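Local coordinates for protein molybdopterin adenylyltransferase (Helicobacter pylori, PDB 4XCW) that probably adenylylates molybdopterin with ATP, a late step of molybdenum cofactor biosynthesis that precedes insertion of the metal, at residues 33-38 against 42-47; 58-63 against 91-96; 69-74 against 162-167; 128-133 against 150-155. One frame throughout, in Å; residues are numbered along the deposited sequence. Where two conformers were deposited one is given.

Contact 1 of 4, residues 33-38 against 42-47; sequences VLSEYL and LEFHYE
L42 and F44 reach from the edge strand 42-49 to the last turn of helix 25-37, closing the beta-alpha-beta unit formed by strand 6-13, helix 25-37 and strand 42-49. The two short axes run at 161°, nearly antiparallel, with a closest approach of 10.3 Å, as expected where a chain leaves a helix and turns straight back into the sheet. L42 splits its two methyls between the leucine side chain of L38 and the backbone of L34 and S35. Its CD2 faces L38 CD1 at 3.7 Å, and the two leucine side chains lie across each other at roughly a right angle; L38, the first residue to leave helical geometry, turns its CB toward the strand. The other branch, L42 CD1, lies against backbone, 3.7 Å from S35 CA and equally close to L34 O. F44 is met at its rim. L34 CB comes within 4.1 Å of F44 CZ, near the ring plane, so the helix touches the ring's edge here. The F44 side chain leaves with CG anti to its own carbonyl carbon (chi1 -73°), which sends the far end of the ring toward the helix, while I8 of strand 6-13 packs on the same side chain. No hydrogen bond joins the two segments. S35 OG bonds instead to the carbonyl oxygen of Q31, one helical turn back, and from there it also lies at the ring edge, 3.7 Å from F44 CE2.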
loop_
_atom_site.group_PDB
_atom_site.type_symbol
_atom_site.label_atom_id
_atom_site.label_comp_id
_atom_site.label_asym_id
_atom_site.label_seq_id
_atom_site.Cartn_x
_atom_site.Cartn_y
_atom_site.Cartn_z
ATOM N N VAL B 33 23.884 -5.986 -13.197
ATOM C CA VAL B 33 22.549 -6.109 -13.773
ATOM C C VAL B 33 22.169 -4.911 -14.635
ATOM O O VAL B 33 21.698 -5.065 -15.763
ATOM C CB VAL B 33 21.483 -6.284 -12.675
ATOM C CG1 VAL B 33 20.089 -6.227 -13.276
ATOM C CG2 VAL B 33 21.689 -7.597 -11.946
ATOM N N LEU B 34 22.368 -3.714 -14.100
ATOM C CA LEU B 34 22.000 -2.514 -14.835
ATOM C C LEU B 34 22.864 -2.358 -16.086
ATOM O O LEU B 34 22.395 -1.859 -17.112
ATOM C CB LEU B 34 22.099 -1.288 -13.927
ATOM C CG LEU B 34 21.004 -1.287 -12.855
ATOM C CD1 LEU B 34 21.181 -0.140 -11.875
ATOM C CD2 LEU B 34 19.613 -1.243 -13.496
ATOM N N SER B 35 24.113 -2.814 -16.010
ATOM C CA SER B 35 25.011 -2.758 -17.165
ATOM C C SER B 35 24.537 -3.663 -18.297
ATOM O O SER B 35 24.756 -3.361 -19.467
ATOM C CB SER B 35 26.437 -3.144 -16.765
ATOM O OG SER B 35 27.026 -2.145 -15.951
ATOM N N GLU B 36 23.897 -4.773 -17.946
ATOM C CA GLU B 36 23.389 -5.712 -18.941
ATOM C C GLU B 36 22.045 -5.264 -19.515
ATOM O O GLU B 36 21.690 -5.625 -20.638
ATOM C CB GLU B 36 23.249 -7.109 -18.334
ATOM C CG GLU B 36 24.563 -7.743 -17.905
ATOM C CD GLU B 36 24.358 -9.029 -17.125
ATOM O OE1 GLU B 36 23.186 -9.400 -16.896
ATOM O OE2 GLU B 36 25.364 -9.668 -16.742
ATOM N N TYR B 37 21.308 -4.478 -18.737
ATOM C CA TYR B 37 19.964 -4.042 -19.114
ATOM C C TYR B 37 19.954 -2.831 -20.042
ATOM O O TYR B 37 19.013 -2.645 -20.815
ATOM C CB TYR B 37 19.146 -3.710 -17.865
ATOM C CG TYR B 37 18.615 -4.912 -17.114
ATOM C CD1 TYR B 37 18.961 -6.210 -17.483
ATOM C CD2 TYR B 37 17.760 -4.744 -16.029
ATOM C CE1 TYR B 37 18.470 -7.303 -16.787
ATOM C CE2 TYR B 37 17.265 -5.828 -15.332
ATOM C CZ TYR B 37 17.620 -7.101 -15.709
ATOM O OH TYR B 37 17.117 -8.175 -15.002
ATOM N N LEU B 38 20.992 -2.004 -19.952
ATOM C CA LEU B 38 21.045 -0.749 -20.700
ATOM C C LEU B 38 22.144 -0.726 -21.755
ATOM O O LEU B 38 23.240 -1.245 -21.543
ATOM C CB LEU B 38 21.240 0.425 -19.739
ATOM C CG LEU B 38 20.070 0.713 -18.802
ATOM C CD1 LEU B 38 20.477 1.700 -17.726
ATOM C CD2 LEU B 38 18.897 1.248 -19.603
ATOM N N LEU B 42 27.096 4.262 -19.277
ATOM C CA LEU B 42 26.633 4.399 -17.908
ATOM C C LEU B 42 27.711 4.991 -17.015
ATOM O O LEU B 42 28.896 4.687 -17.163
ATOM C CB LEU B 42 26.189 3.043 -17.361
ATOM C CG LEU B 42 25.119 2.311 -18.169
ATOM C CD1 LEU B 42 24.800 0.963 -17.539
ATOM C CD2 LEU B 42 23.872 3.166 -18.281
ATOM N N GLU B 43 27.293 5.849 -16.094
ATOM C CA GLU B 43 28.188 6.343 -15.060
ATOM C C GLU B 43 27.558 6.062 -13.710
ATOM O O GLU B 43 26.452 6.522 -13.421
ATOM C CB GLU B 43 28.481 7.838 -15.236
ATOM C CG GLU B 43 29.219 8.162 -16.529
ATOM C CD GLU B 43 29.910 9.515 -16.503
ATOM O OE1 GLU B 43 29.984 10.129 -15.416
ATOM O OE2 GLU B 43 30.383 9.960 -17.571
ATOM N N PHE B 44 28.259 5.282 -12.894
ATOM C CA PHE B 44 27.747 4.883 -11.596
ATOM C C PHE B 44 28.307 5.741 -10.469
ATOM O O PHE B 44 29.508 6.004 -10.409
ATOM C CB PHE B 44 28.059 3.409 -11.333
ATOM C CG PHE B 44 27.230 2.459 -12.151
ATOM C CD1 PHE B 44 25.933 2.157 -11.775
ATOM C CD2 PHE B 44 27.748 1.862 -13.288
ATOM C CE1 PHE B 44 25.166 1.280 -12.522
ATOM C CE2 PHE B 44 26.985 0.983 -14.035
ATOM C CZ PHE B 44 25.693 0.694 -13.651
ATOM N N HIS B 45 27.421 6.172 -9.578
ATOM C CA HIS B 45 27.812 6.966 -8.422
ATOM C C HIS B 45 27.546 6.169 -7.158
ATOM O O HIS B 45 26.424 6.149 -6.658
ATOM C CB HIS B 45 27.046 8.288 -8.394
ATOM C CG HIS B 45 27.248 9.118 -9.621
ATOM N ND1 HIS B 45 28.300 9.997 -9.761
ATOM C CD2 HIS B 45 26.540 9.193 -10.773
ATOM C CE1 HIS B 45 28.227 10.583 -10.942
ATOM N NE2 HIS B 45 27.168 10.113 -11.576
ATOM N N TYR B 46 28.585 5.513 -6.653
ATOM C CA TYR B 46 28.437 4.570 -5.551
ATOM C C TYR B 46 28.924 5.163 -4.237
ATOM O O TYR B 46 29.979 5.791 -4.186
ATOM C CB TYR B 46 29.202 3.282 -5.861
ATOM C CG TYR B 46 29.268 2.294 -4.714
ATOM C CD1 TYR B 46 28.149 1.559 -4.338
ATOM C CD2 TYR B 46 30.453 2.083 -4.018
ATOM C CE1 TYR B 46 28.207 0.647 -3.298
ATOM C CE2 TYR B 46 30.521 1.171 -2.977
ATOM C CZ TYR B 46 29.392 0.457 -2.622
ATOM O OH TYR B 46 29.448 -0.452 -1.590
ATOM N N GLU B 47 28.147 4.962 -3.179
ATOM C CA GLU B 47 28.513 5.431 -1.850
ATOM C C GLU B 47 28.045 4.454 -0.788
ATOM O O GLU B 47 26.941 3.919 -0.875
ATOM C CB GLU B 47 27.912 6.810 -1.568
ATOM C CG GLU B 47 28.620 7.959 -2.247
ATOM C CD GLU B 47 28.171 9.307 -1.720
ATOM O OE1 GLU B 47 28.711 10.332 -2.185
ATOM O OE2 GLU B 47 27.283 9.341 -0.841
#

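Contact 2 of 4, residues 58-63 against 91-96; sequences KSLIKM and KKVCQK
A single valine makes every close contact on its side: V93, the last helical residue of 86-93, sets one methyl against each of two successive residues of helix 53-66, L60 and I61. The fork is set by chi1 of -52°, which places CG1 anti to the carbonyl carbon and CG2 in the cleft between backbone N and carbonyl. V93 CG1 takes the isoleucine, 3.7 Å from I61 CG1 and 3.9 Å from I61 CD1. I61 starts out at an angle to the partner helix, but the outer end of its chain swings closer, and the two residues meet obliquely. V93 CG2 takes the leucine, 3.9 Å from L60 CD1 and 4.1 Å from L60 CB, with the side chains at about a right angle. Each close approach is between aliphatic carbons, and no hydrogen bond crosses between the segments. In the alpha/beta fold of this molybdopterin-binding domain, both helices flank the central sheet: helix 53-66 leads into strand 71-75, and helix 86-93 follows that strand. L60 also packs on V72 and T74 of strand 71-75, and both L60 and V93 rest on I131 of strand 129-134, so the pair is backed by the sheet. I61 is less deeply buried than these two. Immediately beyond V93 the chain leaves helical geometry at C94, and Q95 and K96 then both face I125 as a classic beta bulge. The carbonyl oxygen of V93 is bonded to the guanidinium NH1 of R126.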
loop_
_atom_site.group_PDB
_atom_site.type_symbol
_atom_site.label_atom_id
_atom_site.label_comp_id
_atom_site.label_asym_id
_atom_site.label_seq_id
_atom_site.Cartn_x
_atom_site.Cartn_y
_atom_site.Cartn_z
ATOM N N LYS B 58 20.977 12.983 2.883
ATOM C CA LYS B 58 21.978 13.823 2.238
ATOM C C LYS B 58 22.608 13.150 1.029
ATOM O O LYS B 58 22.849 13.792 0.014
ATOM C CB LYS B 58 23.062 14.209 3.240
ATOM C CG LYS B 58 22.637 15.287 4.218
ATOM C CD LYS B 58 23.765 15.624 5.176
ATOM C CE LYS B 58 23.413 16.812 6.054
ATOM N NZ LYS B 58 24.482 17.086 7.051
ATOM N N SER B 59 22.882 11.855 1.141
ATOM C CA SER B 59 23.477 11.095 0.044
ATOM C C SER B 59 22.522 10.988 -1.137
ATOM O O SER B 59 22.907 11.216 -2.282
ATOM C CB SER B 59 23.879 9.695 0.513
ATOM O OG SER B 59 24.475 8.959 -0.542
ATOM N N LEU B 60 21.273 10.629 -0.852
ATOM C CA LEU B 60 20.251 10.554 -1.890
ATOM C C LEU B 60 20.105 11.904 -2.590
ATOM O O LEU B 60 20.035 11.983 -3.815
ATOM C CB LEU B 60 18.906 10.125 -1.302
ATOM C CG LEU B 60 18.771 8.672 -0.849
ATOM C CD1 LEU B 60 17.452 8.472 -0.124
ATOM C CD2 LEU B 60 18.878 7.739 -2.045
ATOM N N ILE B 61 20.067 12.970 -1.799
ATOM C CA ILE B 61 19.887 14.301 -2.353
ATOM C C ILE B 61 21.069 14.666 -3.252
ATOM O O ILE B 61 20.886 15.238 -4.326
ATOM C CB ILE B 61 19.693 15.343 -1.234
ATOM C CG1 ILE B 61 18.318 15.145 -0.587
ATOM C CG2 ILE B 61 19.831 16.763 -1.775
ATOM C CD1 ILE B 61 18.078 15.985 0.641
ATOM N N LYS B 62 22.274 14.293 -2.834
ATOM C CA LYS B 62 23.472 14.597 -3.613
ATOM C C LYS B 62 23.452 13.837 -4.940
ATOM O O LYS B 62 23.790 14.390 -5.986
ATOM C CB LYS B 62 24.738 14.262 -2.811
ATOM C CG LYS B 62 26.047 14.478 -3.563
ATOM C CD LYS B 62 27.247 14.395 -2.624
ATOM C CE LYS B 62 27.246 13.100 -1.824
ATOM N NZ LYS B 62 28.429 12.981 -0.921
ATOM N N MET B 63 23.042 12.573 -4.901
ATOM C CA MET B 63 23.008 11.766 -6.119
ATOM C C MET B 63 21.997 12.318 -7.125
ATOM O O MET B 63 22.287 12.408 -8.322
ATOM C CB MET B 63 22.694 10.305 -5.792
ATOM C CG MET B 63 23.832 9.573 -5.074
ATOM S SD MET B 63 23.362 7.891 -4.577
ATOM C CE MET B 63 24.890 7.297 -3.851
ATOM N N LYS B 91 11.473 8.409 1.667
ATOM C CA LYS B 91 10.207 9.139 1.666
ATOM C C LYS B 91 10.419 10.620 1.930
ATOM O O LYS B 91 9.712 11.485 1.388
ATOM C CB LYS B 91 9.251 8.547 2.709
ATOM C CG LYS B 91 7.868 9.179 2.695
ATOM C CD LYS B 91 7.092 8.863 3.967
ATOM C CE LYS B 91 6.932 7.361 4.168
ATOM N NZ LYS B 91 6.130 7.050 5.387
ATOM N N LYS B 92 11.407 10.924 2.763
ATOM C CA LYS B 92 11.672 12.305 3.140
ATOM C C LYS B 92 12.179 13.130 1.946
ATOM O O LYS B 92 11.832 14.307 1.800
ATOM C CB LYS B 92 12.679 12.345 4.299
ATOM C CG LYS B 92 13.082 13.746 4.734
ATOM C CD LYS B 92 11.869 14.591 5.091
ATOM C CE LYS B 92 12.248 16.053 5.263
ATOM N NZ LYS B 92 11.049 16.932 5.366
ATOM N N VAL B 93 12.981 12.521 1.077
ATOM C CA VAL B 93 13.595 13.303 0.003
ATOM C C VAL B 93 12.795 13.250 -1.299
ATOM O O VAL B 93 13.071 14.017 -2.221
ATOM C CB VAL B 93 15.058 12.850 -0.280
ATOM C CG1 VAL B 93 15.874 12.824 1.009
ATOM C CG2 VAL B 93 15.096 11.500 -0.966
ATOM N N CYS B 94 11.811 12.353 -1.381
ATOM C CA CYS B 94 10.954 12.282 -2.562
ATOM C C CYS B 94 9.755 13.203 -2.441
ATOM O O CYS B 94 9.266 13.453 -1.340
ATOM C CB CYS B 94 10.459 10.859 -2.800
ATOM S SG CYS B 94 11.725 9.765 -3.386
ATOM N N GLN B 95 9.279 13.693 -3.582
ATOM C CA GLN B 95 8.099 14.550 -3.625
ATOM C C GLN B 95 6.812 13.747 -3.866
ATOM O O GLN B 95 5.734 14.126 -3.398
ATOM C CB GLN B 95 8.271 15.616 -4.709
ATOM C CG GLN B 95 9.504 16.487 -4.515
ATOM C CD GLN B 95 10.218 16.793 -5.818
ATOM O OE1 GLN B 95 10.039 16.095 -6.817
ATOM N NE2 GLN B 95 11.030 17.847 -5.817
ATOM N N LYS B 96 6.941 12.654 -4.611
ATOM C CA LYS B 96 5.847 11.719 -4.907
ATOM C C LYS B 96 6.325 10.295 -4.680
ATOM O O LYS B 96 7.373 9.922 -5.204
ATOM C CB LYS B 96 5.386 11.822 -6.362
ATOM C CG LYS B 96 4.614 13.054 -6.766
ATOM C CD LYS B 96 4.207 12.910 -8.231
ATOM C CE LYS B 96 3.307 14.044 -8.704
ATOM N NZ LYS B 96 4.034 15.340 -8.837
#

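Contact 3 of 4, residues 69-74 against 162-167; sequences CDLVVT and NYMQVN
D70 grips N162 through one short, straight bond, whereas L71 and M164, one and two residues further along their segments, meet only through a long methyl contact. N162 N donates to D70 OD1 over 2.8 Å at an N-H...O angle of 179°, yet it approaches from above the carboxylate, 57° out of its plane. The side chain of N162 lies across that of D70 at about a right angle, with carboxylate and amide planes 56° apart, and N162 CB comes to 3.5 Å from D70 OD1. The CG of D70 stands anti to its carbonyl carbon, which turns the carboxylate toward the backbone of the later segment. D70 is buried, and its second oxygen, OD2, accepts from the backbone N of H7; the amide ND2 of N162 bonds to the carbonyl oxygen of T5. The carboxylate thus ties together the start of strand 6-13, the approach to strand 71-75 and the irregular chain after helix 152-158, at one end of the parallel part of the sheet in this alpha/beta fold. The looser apolar part is M164, whose extended side chain brings CE to 4.2 Å from L71 CB; L71 turns its CB neither toward nor away from the later segment, and M164 supplies the reach. M164 is nevertheless buried, since I6 of strand 6-13 and I152 of helix 152-158 also pack on it. Between N162 and M164 the exposed Y163 turns its CB away from strand 71-75, and its ring makes a cation-pi contact with R175.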
loop_
_atom_site.group_PDB
_atom_site.type_symbol
_atom_site.label_atom_id
_atom_site.label_comp_id
_atom_site.label_asym_id
_atom_site.label_seq_id
_atom_site.Cartn_x
_atom_site.Cartn_y
_atom_site.Cartn_z
ATOM N N CYS B 69 21.617 12.002 -11.190
ATOM C CA CYS B 69 21.261 10.618 -11.496
ATOM C C CYS B 69 19.809 10.505 -11.944
ATOM O O CYS B 69 18.914 11.021 -11.284
ATOM C CB CYS B 69 21.490 9.726 -10.279
ATOM S SG CYS B 69 23.217 9.591 -9.811
ATOM N N ASP B 70 19.579 9.824 -13.063
ATOM C CA ASP B 70 18.225 9.536 -13.528
ATOM C C ASP B 70 17.581 8.459 -12.659
ATOM O O ASP B 70 16.365 8.432 -12.466
ATOM C CB ASP B 70 18.243 9.077 -14.987
ATOM C CG ASP B 70 19.015 10.024 -15.885
ATOM O OD1 ASP B 70 18.470 11.090 -16.222
ATOM O OD2 ASP B 70 20.165 9.700 -16.255
ATOM N N LEU B 71 18.423 7.569 -12.156
ATOM C CA LEU B 71 17.994 6.444 -11.334
ATOM C C LEU B 71 18.919 6.313 -10.142
ATOM O O LEU B 71 20.137 6.309 -10.292
ATOM C CB LEU B 71 17.999 5.143 -12.139
ATOM C CG LEU B 71 17.718 3.862 -11.358
ATOM C CD1 LEU B 71 16.260 3.798 -10.924
ATOM C CD2 LEU B 71 18.088 2.642 -12.194
ATOM N N VAL B 72 18.334 6.215 -8.955
ATOM C CA VAL B 72 19.108 6.007 -7.744
ATOM C C VAL B 72 18.545 4.788 -7.034
ATOM O O VAL B 72 17.343 4.708 -6.787
ATOM C CB VAL B 72 19.069 7.238 -6.815
ATOM C CG1 VAL B 72 19.822 6.948 -5.517
ATOM C CG2 VAL B 72 19.648 8.457 -7.518
ATOM N N VAL B 73 19.393 3.813 -6.741
ATOM C CA VAL B 73 18.908 2.630 -6.043
ATOM C C VAL B 73 19.662 2.446 -4.738
ATOM O O VAL B 73 20.850 2.740 -4.648
ATOM C CB VAL B 73 19.034 1.349 -6.902
ATOM C CG1 VAL B 73 18.197 1.466 -8.173
ATOM C CG2 VAL B 73 20.495 1.054 -7.246
ATOM N N THR B 74 18.956 1.966 -3.721
ATOM C CA THR B 74 19.583 1.691 -2.441
ATOM C C THR B 74 19.603 0.199 -2.179
ATOM O O THR B 74 18.798 -0.548 -2.735
ATOM C CB THR B 74 18.841 2.375 -1.273
ATOM O OG1 THR B 74 17.519 1.841 -1.183
ATOM C CG2 THR B 74 18.757 3.875 -1.475
ATOM N N ASN B 162 16.989 11.353 -18.532
ATOM C CA ASN B 162 17.582 10.989 -19.819
ATOM C C ASN B 162 16.952 9.721 -20.381
ATOM O O ASN B 162 16.304 8.959 -19.664
ATOM C CB ASN B 162 19.096 10.809 -19.697
ATOM C CG ASN B 162 19.814 12.101 -19.385
ATOM O OD1 ASN B 162 19.328 13.188 -19.695
ATOM N ND2 ASN B 162 20.984 11.992 -18.770
ATOM N N TYR B 163 17.154 9.493 -21.670
ATOM C CA TYR B 163 16.429 8.447 -22.378
ATOM C C TYR B 163 17.168 7.116 -22.380
ATOM O O TYR B 163 18.129 6.930 -23.125
ATOM C CB TYR B 163 16.164 8.892 -23.812
ATOM C CG TYR B 163 15.193 8.008 -24.557
ATOM C CD1 TYR B 163 13.829 8.258 -24.506
ATOM C CD2 TYR B 163 15.637 6.935 -25.323
ATOM C CE1 TYR B 163 12.932 7.465 -25.191
ATOM C CE2 TYR B 163 14.743 6.132 -26.013
ATOM C CZ TYR B 163 13.391 6.404 -25.942
ATOM O OH TYR B 163 12.490 5.617 -26.623
ATOM N N MET B 164 16.709 6.198 -21.536
ATOM C CA MET B 164 17.275 4.862 -21.461
ATOM C C MET B 164 16.979 4.051 -22.709
ATOM O O MET B 164 15.841 4.010 -23.177
ATOM C CB MET B 164 16.727 4.124 -20.247
ATOM C CG MET B 164 17.265 4.606 -18.930
ATOM S SD MET B 164 16.397 3.776 -17.594
ATOM C CE MET B 164 17.329 4.383 -16.194
ATOM N N GLN B 165 18.010 3.396 -23.230
ATOM C CA GLN B 165 17.849 2.488 -24.351
ATOM C C GLN B 165 18.152 1.068 -23.896
ATOM O O GLN B 165 19.277 0.731 -23.524
ATOM C CB GLN B 165 18.738 2.908 -25.514
ATOM C CG GLN B 165 18.580 4.377 -25.845
ATOM C CD GLN B 165 18.685 4.664 -27.322
ATOM O OE1 GLN B 165 18.700 3.750 -28.147
ATOM N NE2 GLN B 165 18.755 5.941 -27.668
ATOM N N VAL B 166 17.113 0.247 -23.921
ATOM C CA VAL B 166 17.135 -1.085 -23.340
ATOM C C VAL B 166 17.883 -2.106 -24.191
ATOM O O VAL B 166 17.773 -2.105 -25.413
ATOM C CB VAL B 166 15.695 -1.559 -23.121
ATOM C CG1 VAL B 166 15.663 -2.911 -22.456
ATOM C CG2 VAL B 166 14.970 -0.532 -22.281
ATOM N N ASN B 167 18.663 -2.959 -23.530
ATOM C CA ASN B 167 19.250 -4.124 -24.177
ATOM C C ASN B 167 18.207 -5.236 -24.178
ATOM O O ASN B 167 18.045 -5.955 -23.193
ATOM C CB ASN B 167 20.532 -4.568 -23.464
ATOM C CG ASN B 167 21.304 -5.625 -24.245
ATOM O OD1 ASN B 167 20.737 -6.359 -25.054
ATOM N ND2 ASN B 167 22.609 -5.704 -24.001
#

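Contact 4 of 4, residues 128-133 against 150-155; sequences KSLIIN and PAIPYC
I152, on the first turn of helix 152-158, sets out to the side of strand 129-134, and its outer atoms then close on it. At CB the side chain branches, with chi1 of -71° placing CG1 anti to the carbonyl carbon and CG2 anti to the backbone N. The shorter branch, I152 CG2, passes L130 CD2 at 4.2 Å. Along the longer one, I152 CG1 lies 4.1 Å from L130 CD2 and equally far from I132 CD1, so it touches both strand residues. At the tip, I152 CD1 meets I132 CD1 at 3.6 Å, the shortest approach between the segments, and the two isoleucines reach toward each other end to end. L130, by contrast, lies across I152 at about a right angle. L130 and I132 are two residues apart, on the face of the mixed sheet that helix 152-158 shares with helix 99-110 in this alpha/beta molybdopterin-binding fold; F101 of helix 99-110 packs on both residues. One turn further along, C155 also meets L130, at both its methyls: its SG stands 4.1 Å from L130 CD2 and 4.2 Å from L130 CD1, and I125 of strand 123-126 also packs on the cysteine. No hydrogen bond passes between the segments. The second subunit reaches this segment too: its L118 packs on C155, and its P114 packs on A151, just ahead of the helix.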
loop_
_atom_site.group_PDB
_atom_site.type_symbol
_atom_site.label_atom_id
_atom_site.label_comp_id
_atom_site.label_asym_id
_atom_site.label_seq_id
_atom_site.Cartn_x
_atom_site.Cartn_y
_atom_site.Cartn_z
ATOM N N LYS B 128 13.865 14.994 -11.324
ATOM C CA LYS B 128 14.021 14.191 -12.534
ATOM C C LYS B 128 14.680 12.846 -12.214
ATOM O O LYS B 128 15.269 12.204 -13.089
ATOM C CB LYS B 128 14.830 14.964 -13.578
ATOM C CG LYS B 128 14.201 16.313 -13.925
ATOM C CD LYS B 128 14.929 17.052 -15.041
ATOM C CE LYS B 128 14.215 18.360 -15.361
ATOM N NZ LYS B 128 14.779 19.039 -16.555
ATOM N N SER B 129 14.571 12.427 -10.955
ATOM C CA SER B 129 15.194 11.186 -10.492
ATOM C C SER B 129 14.192 10.186 -9.931
ATOM O O SER B 129 13.311 10.544 -9.147
ATOM C CB SER B 129 16.240 11.482 -9.413
ATOM O OG SER B 129 17.232 12.382 -9.878
ATOM N N LEU B 130 14.344 8.925 -10.324
ATOM C CA LEU B 130 13.590 7.840 -9.717
ATOM C C LEU B 130 14.459 7.136 -8.680
ATOM O O LEU B 130 15.558 6.688 -8.988
ATOM C CB LEU B 130 13.117 6.837 -10.774
ATOM C CG LEU B 130 12.498 5.526 -10.259
ATOM C CD1 LEU B 130 11.233 5.748 -9.446
ATOM C CD2 LEU B 130 12.213 4.579 -11.415
ATOM N N ILE B 131 13.964 7.061 -7.448
ATOM C CA ILE B 131 14.663 6.344 -6.383
ATOM C C ILE B 131 13.925 5.062 -6.022
ATOM O O ILE B 131 12.725 5.075 -5.781
ATOM C CB ILE B 131 14.811 7.216 -5.123
ATOM C CG1 ILE B 131 15.466 8.545 -5.480
ATOM C CG2 ILE B 131 15.648 6.497 -4.060
ATOM C CD1 ILE B 131 15.590 9.504 -4.288
ATOM N N ILE B 132 14.647 3.947 -6.010
ATOM C CA ILE B 132 14.057 2.661 -5.641
ATOM C C ILE B 132 14.911 1.981 -4.591
ATOM O O ILE B 132 16.128 1.903 -4.752
ATOM C CB ILE B 132 13.943 1.720 -6.844
ATOM C CG1 ILE B 132 13.294 2.433 -8.030
ATOM C CG2 ILE B 132 13.160 0.463 -6.472
ATOM C CD1 ILE B 132 13.267 1.583 -9.278
ATOM N N ASN B 133 14.278 1.473 -3.534
ATOM C CA ASN B 133 14.965 0.643 -2.539
ATOM C C ASN B 133 15.021 -0.816 -2.988
ATOM O O ASN B 133 13.981 -1.413 -3.224
ATOM C CB ASN B 133 14.261 0.696 -1.184
ATOM C CG ASN B 133 13.929 2.106 -0.736
ATOM O OD1 ASN B 133 12.838 2.353 -0.219
ATOM N ND2 ASN B 133 14.874 3.029 -0.898
ATOM N N PRO B 150 11.233 -3.315 -16.212
ATOM C CA PRO B 150 10.436 -3.007 -17.407
ATOM C C PRO B 150 9.587 -1.732 -17.320
ATOM O O PRO B 150 9.139 -1.250 -18.356
ATOM C CB PRO B 150 9.541 -4.240 -17.545
ATOM C CG PRO B 150 10.398 -5.348 -17.030
ATOM C CD PRO B 150 11.112 -4.742 -15.846
ATOM N N ALA B 151 9.397 -1.183 -16.122
ATOM C CA ALA B 151 8.616 0.038 -15.959
ATOM C C ALA B 151 9.503 1.268 -15.795
ATOM O O ALA B 151 9.016 2.398 -15.779
ATOM C CB ALA B 151 7.669 -0.089 -14.760
ATOM N N ILE B 152 10.808 1.056 -15.680
ATOM C CA ILE B 152 11.711 2.147 -15.302
ATOM C C ILE B 152 12.016 3.151 -16.441
ATOM O O ILE B 152 11.919 4.366 -16.228
ATOM C CB ILE B 152 13.030 1.577 -14.722
ATOM C CG1 ILE B 152 12.760 0.974 -13.342
ATOM C CG2 ILE B 152 14.096 2.652 -14.599
ATOM C CD1 ILE B 152 13.996 0.431 -12.655
ATOM N N PRO B 153 12.372 2.669 -17.646
ATOM C CA PRO B 153 12.661 3.667 -18.691
ATOM C C PRO B 153 11.508 4.638 -18.973
ATOM O O PRO B 153 11.744 5.833 -19.153
ATOM C CB PRO B 153 12.939 2.801 -19.920
ATOM C CG PRO B 153 13.458 1.525 -19.360
ATOM C CD PRO B 153 12.637 1.299 -18.124
ATOM N N TYR B 154 10.279 4.135 -19.011
ATOM C CA TYR B 154 9.134 5.004 -19.238
ATOM C C TYR B 154 8.963 5.959 -18.066
ATOM O O TYR B 154 8.654 7.129 -18.261
ATOM C CB TYR B 154 7.863 4.194 -19.445
ATOM C CG TYR B 154 6.643 5.016 -19.804
ATOM C CD1 TYR B 154 6.675 5.918 -20.858
ATOM C CD2 TYR B 154 5.451 4.861 -19.107
ATOM C CE1 TYR B 154 5.559 6.652 -21.200
ATOM C CE2 TYR B 154 4.334 5.588 -19.440
ATOM C CZ TYR B 154 4.393 6.483 -20.485
ATOM O OH TYR B 154 3.281 7.209 -20.815
ATOM N N CYS B 155 9.162 5.454 -16.848
ATOM C CA CYS B 155 9.062 6.314 -15.667
ATOM C C CYS B 155 10.068 7.456 -15.742
ATOM O O CYS B 155 9.744 8.605 -15.441
ATOM C CB CYS B 155 9.296 5.522 -14.377
ATOM S SG CYS B 155 8.918 6.475 -12.865
#

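In the fold
Contacts 1, 3 and 4 reach the same mixed sheet. Contacts 3 and 4 lie closest, with centres 7 Å apart, because strands 71-75 and 129-134 are neighbours; contact 4 is also nested within the chain loop that contact 3 closes. Contact 1, on edge strand 42-49, has its centre 8 Å from that of contact 3 and touches it where the backbone N of N167 meets Y37 O. Contact 2 lies furthest from contact 1, at 19 Å between centres, yet E47 bridges them through K62 and S59. Along the chain contact 1 closes first, and contacts 2 and 3 then interleave. Contacts 1, 3 and 4 fasten two helices and the loop after helix 152-158 to one sheet, while contact 2 joins two helices that lie against it.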